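Local coordinates for computational Design of Enzyme (Synthetic construct, PDB 3TP4), which is a computationally designed enzyme, probably built to carry an activated serine of a catalytic triad on a TIM-barrel scaffold of the glycosyl hydrolase 26 family, at residues A[215-219]-A[230-235]; A[373-377]-A[458-462]; A[404-408]-A[418-422]. All coordinates share one frame; numbering follows the deposited sequence.

Overall arrangement
Interaction 1 lies within the TIM barrel, while interactions 2 and 3 belong to the C-terminal Ig-like domain. The centres of interactions 1 and 2 are about 18 Å apart and their nearest atoms about 7 Å; H376 of segment 373-377 bonds E195 and E202 of barrel helix 190-207. Interaction 3 is farther out, its centre about 30 Å from that of interaction 1. Between interactions 2 and 3 the centres are about 12 Å apart; both reach the same mixed sheet, and the hairpin of interaction 3 is nested in the chain between 377 and 458. A likely designed triad, S70, H37 and E320, sits on other strands of the barrel sheet used by strand 213-217.

Interaction 1. Residues A[215-219]-A[230-235]; sequences YAWGP and YLRTYP
The hydroxyl of T233 lies at the edge of the W217 indole, in its plane, and receives a weak hydrogen bond from it: W217 NE1 to T233 OG1 is 3.4 Å, with an N-H...O angle of 143°. At another part of the rim W217 CH2 comes 3.4 Å from Y230 O. With CG anti to the backbone N (chi1 162°), the W217 side chain is carried toward segment 230-235, which meets one face and part of the edge. P235 CD sits over that face, 3.6 Å from the centroid of the five-membered ring and almost on its normal, a CH-pi contact. Y234 CA makes a second one on the same face, off-centre at 4.0 Å from the six-membered centroid. P219 CD lies over the opposite face of the indole. Two edge-to-face pairs complete an aromatic cluster. The W217 edge is directed at the Y230 face, with planes at 66° and W217 CZ3 3.6 Å from Y230 CE2; the edge of Y234 is directed in turn at the W217 face, where Y234 CD1 is 3.6 Å from W217 CZ3. P219 also presses on Y230, its CD 3.3 Å from Y230 CE1. Both phenols are anchored beyond the segments, Y230 OH on G244 O and Y234 OH on D237 OD1. The cluster thus ties the C-terminal end of barrel strand 213-217 to the connection leading into its parallel neighbour, strand 242-249; helix 190-207 touches W217 and P235, and helix 254-274 packs against Y230 and Y234.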
ATOM      1  N   TYR A 215      -0.238  -6.560   2.176  1.00 25.50           N
ATOM      2  CA  TYR A 215      -0.993  -5.384   1.759  1.00 23.94           C
ATOM      3  C   TYR A 215      -0.673  -4.169   2.609  1.00 28.02           C
ATOM      4  O   TYR A 215      -0.855  -4.185   3.818  1.00 24.15           O
ATOM      5  CB  TYR A 215      -2.497  -5.688   1.746  1.00 21.25           C
ATOM      6  CG  TYR A 215      -2.861  -6.643   0.634  1.00 21.50           C
ATOM      7  CD1 TYR A 215      -2.890  -8.022   0.853  1.00 23.22           C
ATOM      8  CD2 TYR A 215      -3.133  -6.173  -0.640  1.00 25.65           C
ATOM      9  CE1 TYR A 215      -3.207  -8.902  -0.163  1.00 24.43           C
ATOM     10  CE2 TYR A 215      -3.447  -7.044  -1.669  1.00 27.64           C
ATOM     11  CZ  TYR A 215      -3.484  -8.402  -1.422  1.00 27.35           C
ATOM     12  OH  TYR A 215      -3.793  -9.257  -2.448  1.00 25.34           O
ATOM     13  N   ALA A 216      -0.178  -3.121   1.962  1.00 25.43           N
ATOM     14  CA  ALA A 216       0.196  -1.902   2.668  1.00 25.02           C
ATOM     15  C   ALA A 216      -0.806  -0.783   2.406  1.00 26.24           C
ATOM     16  O   ALA A 216      -1.393  -0.691   1.326  1.00 25.80           O
ATOM     17  CB  ALA A 216       1.615  -1.462   2.272  1.00 25.85           C
ATOM     18  N   TRP A 217      -0.995   0.056   3.418  1.00 24.11           N
ATOM     19  CA  TRP A 217      -1.843   1.238   3.338  1.00 25.02           C
ATOM     20  C   TRP A 217      -1.198   2.334   4.171  1.00 24.64           C
ATOM     21  O   TRP A 217      -0.874   2.120   5.334  1.00 22.14           O
ATOM     22  CB  TRP A 217      -3.231   0.938   3.906  1.00 20.45           C
ATOM     23  CG  TRP A 217      -4.052   2.165   4.270  1.00 24.77           C
ATOM     24  CD1 TRP A 217      -4.854   2.906   3.429  1.00 21.27           C
ATOM     25  CD2 TRP A 217      -4.167   2.769   5.570  1.00 25.25           C
ATOM     26  NE1 TRP A 217      -5.468   3.930   4.144  1.00 22.71           N
ATOM     27  CE2 TRP A 217      -5.052   3.868   5.451  1.00 22.32           C
ATOM     28  CE3 TRP A 217      -3.603   2.491   6.824  1.00 26.60           C
ATOM     29  CZ2 TRP A 217      -5.385   4.677   6.539  1.00 21.82           C
ATOM     30  CZ3 TRP A 217      -3.929   3.294   7.894  1.00 28.64           C
ATOM     31  CH2 TRP A 217      -4.816   4.377   7.748  1.00 20.88           C
ATOM     32  N   GLY A 218      -1.000   3.500   3.571  1.00 19.12           N
ATOM     33  CA  GLY A 218      -0.545   4.671   4.309  1.00 22.92           C
ATOM     34  C   GLY A 218      -1.326   5.872   3.810  1.00 23.13           C
ATOM     35  O   GLY A 218      -1.381   6.105   2.602  1.00 24.36           O
ATOM     36  N   PRO A 219      -1.950   6.633   4.725  1.00 23.38           N
ATOM     37  CA  PRO A 219      -2.888   7.665   4.276  1.00 25.99           C
ATOM     38  C   PRO A 219      -2.234   9.022   4.012  1.00 28.38           C
ATOM     39  O   PRO A 219      -2.935   9.955   3.627  1.00 26.66           O
ATOM     40  CB  PRO A 219      -3.868   7.765   5.444  1.00 21.18           C
ATOM     41  CG  PRO A 219      -3.023   7.477   6.638  1.00 26.17           C
ATOM     42  CD  PRO A 219      -2.012   6.431   6.183  1.00 22.64           C
ATOM     43  N   TYR A 230      -5.749  10.169  11.018  1.00 29.31           N
ATOM     44  CA  TYR A 230      -4.979   9.115  10.361  1.00 23.13           C
ATOM     45  C   TYR A 230      -5.875   7.969   9.889  1.00 26.00           C
ATOM     46  O   TYR A 230      -5.707   7.445   8.778  1.00 23.93           O
ATOM     47  CB  TYR A 230      -3.927   8.573  11.340  1.00 24.89           C
ATOM     48  CG  TYR A 230      -3.074   7.424  10.794  1.00 25.98           C
ATOM     49  CD1 TYR A 230      -2.044   7.661   9.892  1.00 25.34           C
ATOM     50  CD2 TYR A 230      -3.299   6.115  11.204  1.00 23.14           C
ATOM     51  CE1 TYR A 230      -1.249   6.612   9.396  1.00 21.95           C
ATOM     52  CE2 TYR A 230      -2.515   5.063  10.722  1.00 25.92           C
ATOM     53  CZ  TYR A 230      -1.495   5.320   9.821  1.00 21.13           C
ATOM     54  OH  TYR A 230      -0.715   4.280   9.355  1.00 22.99           O
ATOM     55  N   LEU A 231      -6.838   7.585  10.717  1.00 24.91           N
ATOM     56  CA  LEU A 231      -7.682   6.432  10.379  1.00 25.39           C
ATOM     57  C   LEU A 231      -8.894   6.724   9.495  1.00 26.81           C
ATOM     58  O   LEU A 231      -9.671   5.817   9.213  1.00 25.96           O
ATOM     59  CB  LEU A 231      -8.149   5.715  11.643  1.00 22.64           C
ATOM     60  CG  LEU A 231      -7.028   5.127  12.496  1.00 27.74           C
ATOM     61  CD1 LEU A 231      -7.605   4.659  13.828  1.00 28.73           C
ATOM     62  CD2 LEU A 231      -6.316   3.989  11.758  1.00 25.55           C
ATOM     63  N   ARG A 232      -9.056   7.966   9.048  1.00 25.07           N
ATOM     64  CA  ARG A 232     -10.235   8.318   8.247  1.00 31.08           C
ATOM     65  C   ARG A 232     -10.483   7.350   7.085  1.00 33.74           C
ATOM     66  O   ARG A 232     -11.621   6.946   6.839  1.00 27.21           O
ATOM     67  CB  ARG A 232     -10.154   9.764   7.730  1.00 36.17           C
ATOM     68  CG  ARG A 232     -10.902  10.763   8.614  1.00 51.52           C
ATOM     69  CD  ARG A 232     -10.479  12.219   8.366  1.00 57.39           C
ATOM     70  NE  ARG A 232     -11.211  12.837   7.262  1.00 54.29           N
ATOM     71  CZ  ARG A 232     -11.157  14.132   6.953  1.00 48.95           C
ATOM     72  NH1 ARG A 232     -10.404  14.964   7.665  1.00 41.55           N
ATOM     73  NH2 ARG A 232     -11.864  14.599   5.926  1.00 40.38           N
ATOM     74  N   THR A 233      -9.416   6.970   6.384  1.00 28.75           N
ATOM     75  CA  THR A 233      -9.546   6.157   5.185  1.00 24.38           C
ATOM     76  C   THR A 233      -9.114   4.699   5.381  1.00 29.48           C
ATOM     77  O   THR A 233      -8.931   3.964   4.408  1.00 25.88           O
ATOM     78  CB  THR A 233      -8.740   6.773   4.013  1.00 28.67           C
ATOM     79  OG1 THR A 233      -7.334   6.710   4.297  1.00 31.99           O
ATOM     80  CG2 THR A 233      -9.144   8.245   3.802  1.00 23.16           C
ATOM     81  N   TYR A 234      -8.958   4.284   6.637  1.00 25.51           N
ATOM     82  CA  TYR A 234      -8.476   2.943   6.956  1.00 28.03           C
ATOM     83  C   TYR A 234      -9.401   1.850   6.412  1.00 29.99           C
ATOM     84  O   TYR A 234     -10.584   1.834   6.719  1.00 26.20           O
ATOM     85  CB  TYR A 234      -8.373   2.799   8.469  1.00 27.32           C
ATOM     86  CG  TYR A 234      -7.834   1.465   8.940  1.00 27.09           C
ATOM     87  CD1 TYR A 234      -6.612   0.983   8.472  1.00 25.39           C
ATOM     88  CD2 TYR A 234      -8.526   0.705   9.881  1.00 28.62           C
ATOM     89  CE1 TYR A 234      -6.108  -0.228   8.914  1.00 28.30           C
ATOM     90  CE2 TYR A 234      -8.024  -0.510  10.336  1.00 27.57           C
ATOM     91  CZ  TYR A 234      -6.816  -0.970   9.841  1.00 25.96           C
ATOM     92  OH  TYR A 234      -6.309  -2.171  10.280  1.00 24.95           O
ATOM     93  N   PRO A 235      -8.863   0.924   5.603  1.00 24.42           N
ATOM     94  CA  PRO A 235      -9.717  -0.113   5.006  1.00 25.26           C
ATOM     95  C   PRO A 235     -10.209  -1.180   5.993  1.00 26.46           C
ATOM     96  O   PRO A 235     -11.205  -1.843   5.707  1.00 27.87           O
ATOM     97  CB  PRO A 235      -8.806  -0.752   3.937  1.00 22.99           C
ATOM     98  CG  PRO A 235      -7.782   0.250   3.658  1.00 24.61           C
ATOM     99  CD  PRO A 235      -7.532   0.940   4.990  1.00 21.76           C
TER

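Interaction 2. Residues A[373-377]-A[458-462]; sequences PVVHI and LDVTN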
ATOM      1  N   PRO A 373     -13.829 -13.506   9.631  1.00 33.12           N
ATOM      2  CA  PRO A 373     -15.071 -13.271   8.881  1.00 26.25           C
ATOM      3  C   PRO A 373     -15.332 -11.762   8.768  1.00 29.71           C
ATOM      4  O   PRO A 373     -15.114 -11.024   9.727  1.00 30.93           O
ATOM      5  CB  PRO A 373     -16.132 -13.945   9.751  1.00 25.04           C
ATOM      6  CG  PRO A 373     -15.377 -15.027  10.482  1.00 32.17           C
ATOM      7  CD  PRO A 373     -14.025 -14.422  10.769  1.00 32.82           C
ATOM      8  N   VAL A 374     -15.767 -11.307   7.599  1.00 29.69           N
ATOM      9  CA  VAL A 374     -16.020  -9.885   7.389  1.00 28.95           C
ATOM     10  C   VAL A 374     -17.256  -9.672   6.509  1.00 31.73           C
ATOM     11  O   VAL A 374     -17.526 -10.462   5.607  1.00 26.89           O
ATOM     12  CB  VAL A 374     -14.775  -9.196   6.759  1.00 36.82           C
ATOM     13  CG1 VAL A 374     -14.483  -9.765   5.373  1.00 32.05           C
ATOM     14  CG2 VAL A 374     -14.958  -7.690   6.707  1.00 42.67           C
ATOM     15  N   VAL A 375     -18.028  -8.629   6.794  1.00 29.87           N
ATOM     16  CA  VAL A 375     -19.107  -8.242   5.899  1.00 27.23           C
ATOM     17  C   VAL A 375     -18.973  -6.757   5.572  1.00 28.37           C
ATOM     18  O   VAL A 375     -18.724  -5.926   6.451  1.00 25.39           O
ATOM     19  CB  VAL A 375     -20.524  -8.614   6.436  1.00 28.61           C
ATOM     20  CG1 VAL A 375     -20.822  -7.938   7.788  1.00 25.05           C
ATOM     21  CG2 VAL A 375     -21.608  -8.261   5.411  1.00 24.87           C
ATOM     22  N   HIS A 376     -19.091  -6.425   4.295  1.00 22.51           N
ATOM     23  CA  HIS A 376     -19.152  -5.022   3.911  1.00 22.82           C
ATOM     24  C   HIS A 376     -20.033  -4.832   2.680  1.00 24.38           C
ATOM     25  O   HIS A 376     -20.207  -5.743   1.864  1.00 21.18           O
ATOM     26  CB  HIS A 376     -17.747  -4.416   3.704  1.00 21.17           C
ATOM     27  CG  HIS A 376     -16.940  -5.098   2.649  1.00 23.47           C
ATOM     28  ND1 HIS A 376     -16.739  -4.554   1.399  1.00 22.36           N
ATOM     29  CD2 HIS A 376     -16.252  -6.268   2.668  1.00 20.47           C
ATOM     30  CE1 HIS A 376     -15.976  -5.367   0.686  1.00 20.79           C
ATOM     31  NE2 HIS A 376     -15.665  -6.412   1.435  1.00 22.78           N
ATOM     32  N   ILE A 377     -20.606  -3.643   2.573  1.00 25.86           N
ATOM     33  CA  ILE A 377     -21.469  -3.297   1.453  1.00 27.98           C
ATOM     34  C   ILE A 377     -20.645  -2.584   0.390  1.00 27.00           C
ATOM     35  O   ILE A 377     -20.277  -1.427   0.563  1.00 25.77           O
ATOM     36  CB  ILE A 377     -22.630  -2.375   1.914  1.00 23.27           C
ATOM     37  CG1 ILE A 377     -23.508  -3.108   2.938  1.00 27.97           C
ATOM     38  CG2 ILE A 377     -23.451  -1.919   0.704  1.00 24.36           C
ATOM     39  CD1 ILE A 377     -24.418  -2.177   3.813  1.00 27.75           C
ATOM     40  N   LEU A 458     -23.462 -11.717  11.028  1.00 24.90           N
ATOM     41  CA  LEU A 458     -22.596 -10.564  10.863  1.00 31.81           C
ATOM     42  C   LEU A 458     -23.404  -9.431  10.262  1.00 30.27           C
ATOM     43  O   LEU A 458     -24.234  -9.661   9.383  1.00 29.47           O
ATOM     44  CB  LEU A 458     -21.443 -10.908   9.913  1.00 26.65           C
ATOM     45  CG  LEU A 458     -20.716 -12.239  10.141  1.00 31.28           C
ATOM     46  CD1 LEU A 458     -19.711 -12.487   9.001  1.00 31.33           C
ATOM     47  CD2 LEU A 458     -20.023 -12.253  11.515  1.00 32.74           C
ATOM     48  N   ASP A 459     -23.172  -8.206  10.722  1.00 27.65           N
ATOM     49  CA  ASP A 459     -23.836  -7.074  10.089  1.00 31.45           C
ATOM     50  C   ASP A 459     -22.951  -5.858   9.913  1.00 30.66           C
ATOM     51  O   ASP A 459     -21.862  -5.778  10.470  1.00 25.87           O
ATOM     52  CB  ASP A 459     -25.159  -6.698  10.767  1.00 31.22           C
ATOM     53  CG  ASP A 459     -25.013  -6.402  12.249  1.00 39.98           C
ATOM     54  OD1 ASP A 459     -23.934  -5.956  12.685  1.00 43.72           O
ATOM     55  OD2 ASP A 459     -26.006  -6.613  12.979  1.00 47.51           O
ATOM     56  N   VAL A 460     -23.443  -4.924   9.113  1.00 28.94           N
ATOM     57  CA  VAL A 460     -22.717  -3.717   8.782  1.00 29.16           C
ATOM     58  C   VAL A 460     -23.755  -2.732   8.273  1.00 31.56           C
ATOM     59  O   VAL A 460     -24.756  -3.142   7.674  1.00 28.48           O
ATOM     60  CB  VAL A 460     -21.654  -3.997   7.710  1.00 29.59           C
ATOM     61  CG1 VAL A 460     -22.307  -4.523   6.412  1.00 27.04           C
ATOM     62  CG2 VAL A 460     -20.802  -2.752   7.458  1.00 30.76           C
ATOM     63  N   THR A 461     -23.530  -1.446   8.539  1.00 34.33           N
ATOM     64  CA  THR A 461     -24.429  -0.380   8.103  1.00 34.93           C
ATOM     65  C   THR A 461     -23.688   0.679   7.293  1.00 37.05           C
ATOM     66  O   THR A 461     -22.659   1.201   7.728  1.00 38.19           O
ATOM     67  CB  THR A 461     -25.116   0.302   9.303  1.00 31.70           C
ATOM     68  OG1 THR A 461     -25.898  -0.661  10.007  1.00 34.75           O
ATOM     69  CG2 THR A 461     -26.026   1.427   8.832  1.00 38.85           C
ATOM     70  N   ASN A 462     -24.194   0.965   6.096  1.00 33.27           N
ATOM     71  CA  ASN A 462     -23.714   2.089   5.306  1.00 28.44           C
ATOM     72  C   ASN A 462     -24.743   3.212   5.324  1.00 36.37           C
ATOM     73  O   ASN A 462     -25.950   2.965   5.246  1.00 40.46           O
ATOM     74  CB  ASN A 462     -23.445   1.689   3.846  1.00 26.29           C
ATOM     75  CG  ASN A 462     -22.170   0.899   3.677  1.00 30.96           C
ATOM     76  OD1 ASN A 462     -21.533   0.497   4.658  1.00 30.24           O
ATOM     77  ND2 ASN A 462     -21.793   0.654   2.420  1.00 24.18           N
TER
HETATM   78  O   HOH W   1     -19.544  -1.399   4.095  1.00 25.50           O
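N462 reaches across to I377 with its whole side chain, the two sliding past each other in opposite directions. Its CB is 4.0 Å from I377 CD1, and its CG lies 3.7 Å from I377 CB, so the amide is laid alongside the isoleucine. At the tip the two polar atoms part company. N462 OD1 takes a hydrogen bond of 2.8 Å from a water, and the same water accepts a hydrogen bond from I377 N at 2.9 Å. N462 ND2 gives I377 O only a weak bond, 3.2 Å long, with an N-H...O angle of 135°; its stronger partner is P380 O. Setting CG anti to the carbonyl carbon (chi1 -76°) is what turns the amide toward the 374-377 main chain. These links bridge a seam of the Ig-like sandwich. Strands 374-379 and 456-466 run the same way, their short axes at 26° and 6.3 Å apart at closest, yet no backbone hydrogen bond joins the two segments; side chains and one bridging water make the connection. Farther along, V375 CG2 meets V460 CG1 at 3.9 Å, while V375 CG1 turns to the D459 main chain. V460 CB and both its methyls gather round V375 O. L458 CB rests on V375 CG1, and L458 CD1 extends to P373 CB, 3.9 Å away. Within the sheet the first strand is hydrogen-bonded to 391-398 and the second to 446-453. H376 points away from 458-462 to the barrel, where H376 ND1 is hydrogen-bonded to E195 and NE2 to E202, both of helix 190-207.

Interaction 3. Residues A[404-408]-A[418-422]; sequences SVTVE and TLDLA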
ATOM      1  N   SER A 404     -27.450 -16.893   3.960  1.00 24.53           N
ATOM      2  CA  SER A 404     -28.363 -15.879   3.462  1.00 24.78           C
ATOM      3  C   SER A 404     -27.900 -14.502   3.880  1.00 31.45           C
ATOM      4  O   SER A 404     -27.113 -14.357   4.814  1.00 29.43           O
ATOM      5  CB  SER A 404     -29.786 -16.131   3.981  1.00 33.81           C
ATOM      6  OG  SER A 404     -29.856 -15.905   5.378  1.00 31.46           O
ATOM      7  N   VAL A 405     -28.380 -13.496   3.164  1.00 28.85           N
ATOM      8  CA  VAL A 405     -28.061 -12.112   3.462  1.00 25.47           C
ATOM      9  C   VAL A 405     -29.325 -11.320   3.170  1.00 29.53           C
ATOM     10  O   VAL A 405     -29.924 -11.451   2.098  1.00 30.29           O
ATOM     11  CB  VAL A 405     -26.916 -11.560   2.575  1.00 28.69           C
ATOM     12  CG1 VAL A 405     -26.593 -10.123   2.955  1.00 30.20           C
ATOM     13  CG2 VAL A 405     -25.649 -12.432   2.681  1.00 29.27           C
ATOM     14  N   THR A 406     -29.739 -10.517   4.135  1.00 23.81           N
ATOM     15  CA  THR A 406     -30.878  -9.631   3.951  1.00 25.26           C
ATOM     16  C   THR A 406     -30.395  -8.215   4.164  1.00 27.11           C
ATOM     17  O   THR A 406     -29.400  -7.974   4.858  1.00 30.06           O
ATOM     18  CB  THR A 406     -32.013  -9.943   4.947  1.00 33.14           C
ATOM     19  OG1 THR A 406     -31.509  -9.838   6.280  1.00 37.75           O
ATOM     20  CG2 THR A 406     -32.561 -11.366   4.726  1.00 29.70           C
ATOM     21  N   VAL A 407     -31.065  -7.270   3.530  1.00 26.26           N
ATOM     22  CA  VAL A 407     -30.685  -5.879   3.668  1.00 24.29           C
ATOM     23  C   VAL A 407     -31.921  -5.129   4.122  1.00 31.68           C
ATOM     24  O   VAL A 407     -33.028  -5.370   3.630  1.00 31.44           O
ATOM     25  CB  VAL A 407     -30.139  -5.300   2.343  1.00 21.03           C
ATOM     26  CG1 VAL A 407     -30.131  -3.771   2.370  1.00 24.15           C
ATOM     27  CG2 VAL A 407     -28.726  -5.824   2.078  1.00 27.63           C
ATOM     28  N   GLU A 408     -31.739  -4.250   5.095  1.00 27.81           N
ATOM     29  CA  GLU A 408     -32.836  -3.448   5.586  1.00 27.70           C
ATOM     30  C   GLU A 408     -32.501  -1.994   5.306  1.00 30.47           C
ATOM     31  O   GLU A 408     -31.445  -1.500   5.697  1.00 31.41           O
ATOM     32  CB  GLU A 408     -33.038  -3.695   7.080  1.00 36.83           C
ATOM     33  CG  GLU A 408     -34.298  -3.097   7.638  1.00 48.39           C
ATOM     34  CD  GLU A 408     -34.446  -3.378   9.118  1.00 55.56           C
ATOM     35  OE1 GLU A 408     -33.799  -2.657   9.907  1.00 54.80           O
ATOM     36  OE2 GLU A 408     -35.200  -4.317   9.481  1.00 46.48           O
ATOM     37  N   THR A 418     -37.047  -3.862   2.690  1.00 37.93           N
ATOM     38  CA  THR A 418     -36.344  -5.068   3.106  1.00 37.16           C
ATOM     39  C   THR A 418     -36.011  -5.931   1.880  1.00 36.32           C
ATOM     40  O   THR A 418     -36.898  -6.271   1.093  1.00 31.14           O
ATOM     41  CB  THR A 418     -37.181  -5.854   4.127  1.00 42.07           C
ATOM     42  OG1 THR A 418     -37.469  -5.002   5.240  1.00 41.19           O
ATOM     43  CG2 THR A 418     -36.423  -7.088   4.618  1.00 39.04           C
ATOM     44  N   LEU A 419     -34.735  -6.268   1.707  1.00 33.58           N
ATOM     45  CA  LEU A 419     -34.294  -7.008   0.523  1.00 35.10           C
ATOM     46  C   LEU A 419     -33.676  -8.346   0.892  1.00 34.78           C
ATOM     47  O   LEU A 419     -32.877  -8.430   1.815  1.00 35.25           O
ATOM     48  CB  LEU A 419     -33.263  -6.193  -0.259  1.00 30.58           C
ATOM     49  CG  LEU A 419     -33.681  -4.756  -0.578  1.00 30.99           C
ATOM     50  CD1 LEU A 419     -32.529  -3.977  -1.186  1.00 27.07           C
ATOM     51  CD2 LEU A 419     -34.898  -4.766  -1.495  1.00 30.53           C
ATOM     52  N   ASP A 420     -34.056  -9.388   0.167  1.00 27.44           N
ATOM     53  CA  ASP A 420     -33.429 -10.691   0.310  1.00 30.76           C
ATOM     54  C   ASP A 420     -32.403 -10.850  -0.827  1.00 30.21           C
ATOM     55  O   ASP A 420     -32.779 -10.916  -1.989  1.00 26.02           O
ATOM     56  CB  ASP A 420     -34.504 -11.776   0.250  1.00 36.80           C
ATOM     57  CG  ASP A 420     -34.004 -13.132   0.714  1.00 46.75           C
ATOM     58  OD1 ASP A 420     -32.973 -13.185   1.423  1.00 48.98           O
ATOM     59  OD2 ASP A 420     -34.655 -14.148   0.372  1.00 51.40           O
ATOM     60  N   LEU A 421     -31.113 -10.882  -0.499  1.00 24.63           N
ATOM     61  CA  LEU A 421     -30.085 -10.875  -1.533  1.00 27.63           C
ATOM     62  C   LEU A 421     -29.781 -12.274  -2.042  1.00 31.23           C
ATOM     63  O   LEU A 421     -30.031 -13.281  -1.365  1.00 26.92           O
ATOM     64  CB  LEU A 421     -28.785 -10.194  -1.070  1.00 23.55           C
ATOM     65  CG  LEU A 421     -28.811  -8.929  -0.216  1.00 35.48           C
ATOM     66  CD1 LEU A 421     -27.462  -8.197  -0.299  1.00 28.39           C
ATOM     67  CD2 LEU A 421     -29.962  -7.997  -0.560  1.00 32.67           C
ATOM     68  N   ALA A 422     -29.233 -12.326  -3.245  1.00 27.23           N
ATOM     69  CA  ALA A 422     -28.953 -13.595  -3.905  1.00 29.92           C
ATOM     70  C   ALA A 422     -27.490 -13.651  -4.312  1.00 24.15           C
ATOM     71  O   ALA A 422     -26.938 -12.680  -4.854  1.00 22.81           O
ATOM     72  CB  ALA A 422     -29.862 -13.771  -5.120  1.00 28.69           C
TER
HETATM   73  O   HOH W   2     -30.413 -14.406   1.126  1.00 23.89           O
HETATM   74  O   HOH W   3     -36.788  -5.685   8.118  1.00 53.40           O
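Strands 402-411 and 414-423 form a beta hairpin of the Ig-like domain, and this contact is its antiparallel ladder, with short axes at 161°. V407 and L419 are the hydrogen-bonded pair: L419 N to V407 O is 2.7 Å and almost straight (172°), and V407 N to L419 O is 2.8 Å. T406 with D420 and E408 with T418 are the flanking non-hydrogen-bonded pairs. Toward the far end L421 N still bonds V405 O at 2.9 Å, but the reverse link is made through water. V405 N donates to that water over 3.0 Å; L421 O and D420 OD1 both lie within hydrogen-bonding distance of it, although it has more acceptors in reach than protons to give.

The two faces differ in character. On the one bearing T406, E408, T418 and D420, the contacts involve polar groups and water: T406 CG2 comes 3.8 Å from D420 OD1, and a second water lies between E408 OE2 and T418 OG1. On the side of V407 and L419, L421, its CG anti to the carbonyl carbon (chi1 -40°), spreads both methyls against one branch of V407, with L421 CD1 3.6 Å from V407 CG2 and CD2 equally near. L421 CD1 also meets V405 CG1 at 3.9 Å, so that this leucine spans two valines of the opposing strand. L419 contributes mainly through its CB, beside V407 CB.

The side of V407 and L419, with V405 and L421, packs into the sandwich. W429 of strand 429-433 touches V405 and L421, W433 of the same strand touches L419, V395 and V397 of strand 391-398 reach L421 and V405 respectively, and strand 446-453 pairs with 402-411 along its other edge.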